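Local coordinates for protein SPT6 (PDB 2XP1) that probably helps tether the transcription elongation factor Spt6 to RNA polymerase II through its noncanonical tandem SH2 domains, at residues A[99-104]-A[166-171]; A[126-131]-A[146-151]. All blocks are in the same frame, centred on the assembly; numbering follows the deposited sequence.

Interaction 1 of 2, residues A[99-104]-A[166-171]; sequences KAHAKY and DIDSFV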
# COMPACT_ATOMS: atom_id res chain seq x y z
N LYS A 99 -13.79 14.19 8.53
CA LYS A 99 -14.54 15.02 9.50
C LYS A 99 -15.53 15.95 8.85
O LYS A 99 -16.40 16.51 9.51
CB LYS A 99 -13.59 15.81 10.39
CG LYS A 99 -12.55 14.93 11.06
CD LYS A 99 -12.01 15.64 12.26
CE LYS A 99 -10.51 15.52 12.33
NZ LYS A 99 -10.08 16.47 13.40
N ALA A 100 -15.39 16.11 7.54
CA ALA A 100 -16.38 16.86 6.76
C ALA A 100 -17.64 16.01 6.53
O ALA A 100 -18.74 16.55 6.38
CB ALA A 100 -15.80 17.34 5.42
N HIS A 101 -17.48 14.69 6.53
CA HIS A 101 -18.58 13.84 6.09
C HIS A 101 -19.84 14.05 6.90
O HIS A 101 -19.78 14.19 8.14
CB HIS A 101 -18.20 12.37 6.11
CG HIS A 101 -19.03 11.54 5.19
ND1 HIS A 101 -20.07 10.76 5.64
CD2 HIS A 101 -19.00 11.40 3.84
CE1 HIS A 101 -20.64 10.17 4.61
NE2 HIS A 101 -20.01 10.53 3.51
N ALA A 102 -20.98 14.06 6.19
CA ALA A 102 -22.29 14.05 6.82
C ALA A 102 -22.35 13.06 8.00
O ALA A 102 -22.85 13.42 9.06
CB ALA A 102 -23.39 13.73 5.78
N LYS A 103 -21.79 11.85 7.81
CA LYS A 103 -21.92 10.74 8.77
C LYS A 103 -20.82 10.66 9.86
O LYS A 103 -20.86 9.75 10.70
CB LYS A 103 -22.01 9.40 8.02
CG LYS A 103 -23.22 9.24 7.12
CD LYS A 103 -24.45 8.78 7.90
CE LYS A 103 -25.33 9.93 8.33
NZ LYS A 103 -26.25 10.39 7.23
N TYR A 104 -19.86 11.59 9.85
CA TYR A 104 -18.85 11.67 10.90
C TYR A 104 -19.35 12.37 12.17
O TYR A 104 -19.95 13.44 12.09
CB TYR A 104 -17.64 12.43 10.40
CG TYR A 104 -16.55 12.59 11.44
CD1 TYR A 104 -15.58 11.60 11.60
CD2 TYR A 104 -16.50 13.72 12.26
CE1 TYR A 104 -14.56 11.73 12.55
CE2 TYR A 104 -15.48 13.87 13.22
CZ TYR A 104 -14.51 12.88 13.36
OH TYR A 104 -13.50 13.00 14.30
N ASP A 166 -12.39 7.76 0.18
CA ASP A 166 -13.28 8.49 1.09
C ASP A 166 -14.40 7.60 1.62
O ASP A 166 -14.63 6.49 1.10
CB ASP A 166 -13.87 9.77 0.41
CG ASP A 166 -14.67 9.47 -0.88
OD1 ASP A 166 -15.07 8.30 -1.13
OD2 ASP A 166 -14.93 10.43 -1.66
N ILE A 167 -15.11 8.09 2.63
CA ILE A 167 -16.23 7.39 3.28
C ILE A 167 -17.33 6.93 2.31
O ILE A 167 -17.88 5.77 2.41
CB ILE A 167 -16.82 8.30 4.37
CG1 ILE A 167 -15.82 8.42 5.55
CG2 ILE A 167 -18.23 7.84 4.80
CD1 ILE A 167 -16.34 9.32 6.67
N ASP A 168 -17.63 7.84 1.37
CA ASP A 168 -18.66 7.65 0.37
C ASP A 168 -18.53 6.35 -0.41
O ASP A 168 -19.52 5.59 -0.53
CB ASP A 168 -18.70 8.85 -0.60
CG ASP A 168 -19.83 9.79 -0.29
OD1 ASP A 168 -20.61 9.45 0.64
OD2 ASP A 168 -19.95 10.84 -0.97
N SER A 169 -17.31 6.11 -0.94
CA SER A 169 -17.05 4.91 -1.74
C SER A 169 -17.03 3.70 -0.83
O SER A 169 -17.57 2.63 -1.21
CB SER A 169 -15.79 5.01 -2.64
OG SER A 169 -14.75 5.80 -2.10
N PHE A 170 -16.48 3.90 0.38
CA PHE A 170 -16.55 2.86 1.42
C PHE A 170 -18.00 2.45 1.69
O PHE A 170 -18.34 1.26 1.65
CB PHE A 170 -15.86 3.25 2.75
CG PHE A 170 -16.23 2.33 3.87
CD1 PHE A 170 -15.65 1.06 3.96
CD2 PHE A 170 -17.18 2.70 4.80
CE1 PHE A 170 -16.01 0.18 4.96
CE2 PHE A 170 -17.55 1.83 5.82
CZ PHE A 170 -16.95 0.56 5.90
N VAL A 171 -18.84 3.44 1.98
CA VAL A 171 -20.28 3.20 2.17
C VAL A 171 -20.85 2.36 1.01
O VAL A 171 -21.48 1.31 1.23
CB VAL A 171 -21.06 4.53 2.30
CG1 VAL A 171 -22.58 4.29 2.22
CG2 VAL A 171 -20.68 5.22 3.60
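His101 meets Ile167 and Asp168 with two different parts of one imidazole: its face is packed and its edge is bonded. The apolar part of the contact is a CH-pi interaction. CG2 of Ile167 lies over the centre of the His101 ring, 3.4 Å from the centroid and only 12° off the ring normal. Its CG1 branch brings CD1 to 3.6 Å from His101 CB, at the root of the ring. His101 CG stands anti to the backbone N (chi1 -157°), which swings the ring across toward the helix that starts at Ile167.

The polar part is a His-carboxylate hydrogen bond. NE2 of His101 donates to OD1 of Asp168 at 3.1 Å, almost perfectly straight and within the ring plane. The carboxylate, however, is met from above its own plane, the two flat groups standing nearly perpendicular. At the other ring nitrogen, Lys103 N donates to His101 ND1 at 3.0 Å from a direction tilted out of the ring plane. The type I turn from His101 to Tyr104 is closed by Tyr104 N donating to His101 O.

The helix that carries Ile167 and Asp168 is capped at its start: OD1 of Asp166, the N-cap, accepts from Ser169 N at 3.1 Å and from Ser169 OG at 2.7 Å, the two donors arriving at opposite faces of the carboxylate plane. The contact thus joins the turn after helix 80-100 to the C-terminal helix 167-175 of the second SH2 domain, and Lys103 and Ile167 both also pack on Phe127 of strand 124-129.

With ND1 accepting and NE2 donating, both ring nitrogens are engaged; the pattern is consistent with a neutral imidazole protonated on NE2, pinned between turn and helix and probably polarised by the aspartate.

Interaction 2 of 2, residues A[126-131]-A[146-151]; sequences AFYFSR and ILEEYI. With SO4 (sulfate ion), chain C.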
# COMPACT_ATOMS: atom_id res chain seq x y z
N ALA A 126 -22.81 5.36 11.68
CA ALA A 126 -22.11 6.57 12.08
C ALA A 126 -20.66 6.31 11.98
O ALA A 126 -20.26 5.15 11.94
CB ALA A 126 -22.48 6.96 13.51
N PHE A 127 -19.86 7.37 11.94
CA PHE A 127 -18.39 7.21 11.96
C PHE A 127 -17.81 8.09 13.04
O PHE A 127 -18.25 9.21 13.20
CB PHE A 127 -17.74 7.63 10.64
CG PHE A 127 -18.09 6.78 9.48
CD1 PHE A 127 -19.25 7.03 8.75
CD2 PHE A 127 -17.23 5.76 9.08
CE1 PHE A 127 -19.60 6.26 7.65
CE2 PHE A 127 -17.54 4.96 7.98
CZ PHE A 127 -18.76 5.22 7.24
N TYR A 128 -16.81 7.57 13.75
CA TYR A 128 -16.05 8.32 14.74
C TYR A 128 -14.66 7.71 14.88
O TYR A 128 -14.47 6.53 14.61
CB TYR A 128 -16.78 8.36 16.07
CG TYR A 128 -17.27 7.03 16.62
CD1 TYR A 128 -16.48 6.28 17.51
CD2 TYR A 128 -18.54 6.54 16.29
CE1 TYR A 128 -16.93 5.08 18.04
CE2 TYR A 128 -19.00 5.33 16.82
CZ TYR A 128 -18.19 4.62 17.69
OH TYR A 128 -18.62 3.43 18.21
N PHE A 129 -13.68 8.52 15.27
CA PHE A 129 -12.32 8.00 15.44
C PHE A 129 -12.29 7.15 16.66
O PHE A 129 -12.95 7.47 17.63
CB PHE A 129 -11.31 9.12 15.59
CG PHE A 129 -11.00 9.78 14.29
CD1 PHE A 129 -11.33 11.09 14.08
CD2 PHE A 129 -10.43 9.07 13.26
CE1 PHE A 129 -11.06 11.69 12.88
CE2 PHE A 129 -10.19 9.67 12.06
CZ PHE A 129 -10.52 11.00 11.88
N SER A 130 -11.51 6.08 16.57
CA SER A 130 -11.28 5.15 17.69
C SER A 130 -10.32 5.77 18.68
O SER A 130 -9.28 6.31 18.28
CB SER A 130 -10.63 3.83 17.18
OG SER A 130 -10.36 2.94 18.28
N ARG A 131 -10.67 5.65 19.96
CA ARG A 131 -9.78 6.02 21.08
C ARG A 131 -8.98 4.79 21.58
O ARG A 131 -7.86 4.93 22.09
CB ARG A 131 -10.58 6.65 22.22
CG ARG A 131 -10.91 8.14 22.02
CD ARG A 131 -11.94 8.42 20.89
NE ARG A 131 -12.20 9.85 20.78
CZ ARG A 131 -12.80 10.49 19.76
NH1 ARG A 131 -13.28 9.86 18.68
NH2 ARG A 131 -12.91 11.81 19.86
N ILE A 146 -26.19 -2.93 17.47
CA ILE A 146 -25.06 -2.06 17.17
C ILE A 146 -23.74 -2.87 17.04
O ILE A 146 -23.24 -3.41 18.03
CB ILE A 146 -24.93 -0.90 18.21
CG1 ILE A 146 -26.29 -0.26 18.48
CG2 ILE A 146 -23.96 0.19 17.73
CD1 ILE A 146 -26.39 0.49 19.82
N LEU A 147 -23.22 -2.96 15.81
CA LEU A 147 -21.91 -3.59 15.49
C LEU A 147 -20.88 -2.50 15.16
O LEU A 147 -21.26 -1.36 14.92
CB LEU A 147 -22.02 -4.59 14.32
CG LEU A 147 -23.20 -5.58 14.13
CD1 LEU A 147 -22.78 -6.67 13.19
CD2 LEU A 147 -23.66 -6.21 15.43
N GLU A 148 -19.59 -2.84 15.14
CA GLU A 148 -18.52 -1.86 14.92
C GLU A 148 -17.42 -2.47 14.10
O GLU A 148 -17.15 -3.64 14.25
CB GLU A 148 -17.89 -1.42 16.22
CG GLU A 148 -18.67 -0.46 17.04
CD GLU A 148 -18.08 -0.35 18.43
OE1 GLU A 148 -17.04 -0.98 18.71
OE2 GLU A 148 -18.67 0.36 19.26
N GLU A 149 -16.78 -1.67 13.25
CA GLU A 149 -15.70 -2.15 12.43
C GLU A 149 -14.64 -1.10 12.34
O GLU A 149 -14.94 0.09 12.36
CB GLU A 149 -16.17 -2.48 11.02
CG GLU A 149 -17.24 -3.56 10.86
CD GLU A 149 -17.45 -3.94 9.38
OE1 GLU A 149 -18.36 -3.36 8.75
OE2 GLU A 149 -16.69 -4.78 8.85
N TYR A 150 -13.39 -1.53 12.19
CA TYR A 150 -12.32 -0.59 12.16
C TYR A 150 -11.85 -0.32 10.75
O TYR A 150 -11.60 -1.26 9.99
CB TYR A 150 -11.15 -1.08 13.01
CG TYR A 150 -11.37 -1.01 14.52
CD1 TYR A 150 -12.13 0.00 15.11
CD2 TYR A 150 -10.81 -1.97 15.37
CE1 TYR A 150 -12.33 0.06 16.49
CE2 TYR A 150 -10.99 -1.91 16.75
CZ TYR A 150 -11.75 -0.90 17.30
OH TYR A 150 -11.94 -0.84 18.68
N ILE A 151 -11.69 0.95 10.42
CA ILE A 151 -11.11 1.30 9.16
C ILE A 151 -9.77 1.97 9.41
O ILE A 151 -9.67 2.83 10.27
CB ILE A 151 -12.06 2.26 8.40
CG1 ILE A 151 -13.38 1.54 8.10
CG2 ILE A 151 -11.44 2.79 7.13
CD1 ILE A 151 -14.55 2.51 7.75
S SO4 C . -13.30 2.48 20.03
O1 SO4 C . -14.10 1.71 20.99
O2 SO4 C . -12.61 3.56 20.75
O3 SO4 C . -14.16 3.07 19.01
O4 SO4 C . -12.35 1.60 19.38
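Ser130 and Tyr150 meet at one oxygen of a sulfate ion, and the serine side chain shows how the site is built. Its CB lies 3.6 Å from sulfate O4. One bond further, OG stands anti to the backbone N (chi1 178°) and donates to the same O4 at 2.6 Å, while accepting from the backbone N of Tyr133. OG also lies 3.9 Å from Tyr150 CE1, obliquely to that ring. From the other strand, Tyr150 OH donates to sulfate O4 at 2.6 Å, with the oxygen near the plane of the tyrosine ring; two hydroxyls thus grip one sulfate oxygen. A second oxygen, O2, takes the backbone N-H of Arg131 at 3.0 Å, and Lys132 N and Thr138 OG1 also bind the ion.

Strands 124-129 and 146-153 are not neighbours in the antiparallel sheet of the second SH2 domain: strand 136-142 runs between them, and the contact spans it through side chains. A sulfate held by the loop after the first of these strands, with help from the next two, is reminiscent of the phosphate site of SH2 domains, though whether it binds a phosphorylated ligand is not established by this ion, which probably came from the crystallisation liquor. The guanidinium of Arg131 is occupied otherwise, its NH1 donating to Phe129 O and its NH2 forming a salt bridge with Asp56.

Beside the ion, the edge of the Tyr128 ring approaches sulfate O3, and Tyr128 OH comes to 3.2 Å from Glu148 OE2, ring and carboxylate planes standing 87° apart. Phe127, whose neighbours include Phe139 and helix 167-175, meets Ile151 through apolar packing: CD1 of Ile151 touches the ring edge at CE2, 3.9 Å away, near the ring plane.

How the interactions relate
Along the chain the order is 99-104, 126-131, 146-151, 166-171, so both segments of interaction 2 fall between those of interaction 1. The centres of interactions 1 and 2 are about 12 Å apart, and the two meet directly. Lys103 O probably accepts a hydrogen bond from Phe127 N at 2.9 Å, fastening the turn after helix 80-100 to strand 124-129. Ile167 CG2 packs on Phe127 CE1, and Phe170 CZ on Ile151 CD1, laying helix 167-175 against the sheet. Interaction 1 joins the turn after helix 80-100 to helix 167-175, both packed on strand 124-129, whereas interaction 2 spans the sheet and reaches the sulfate site, the aromatic and aliphatic packing running from one to the other.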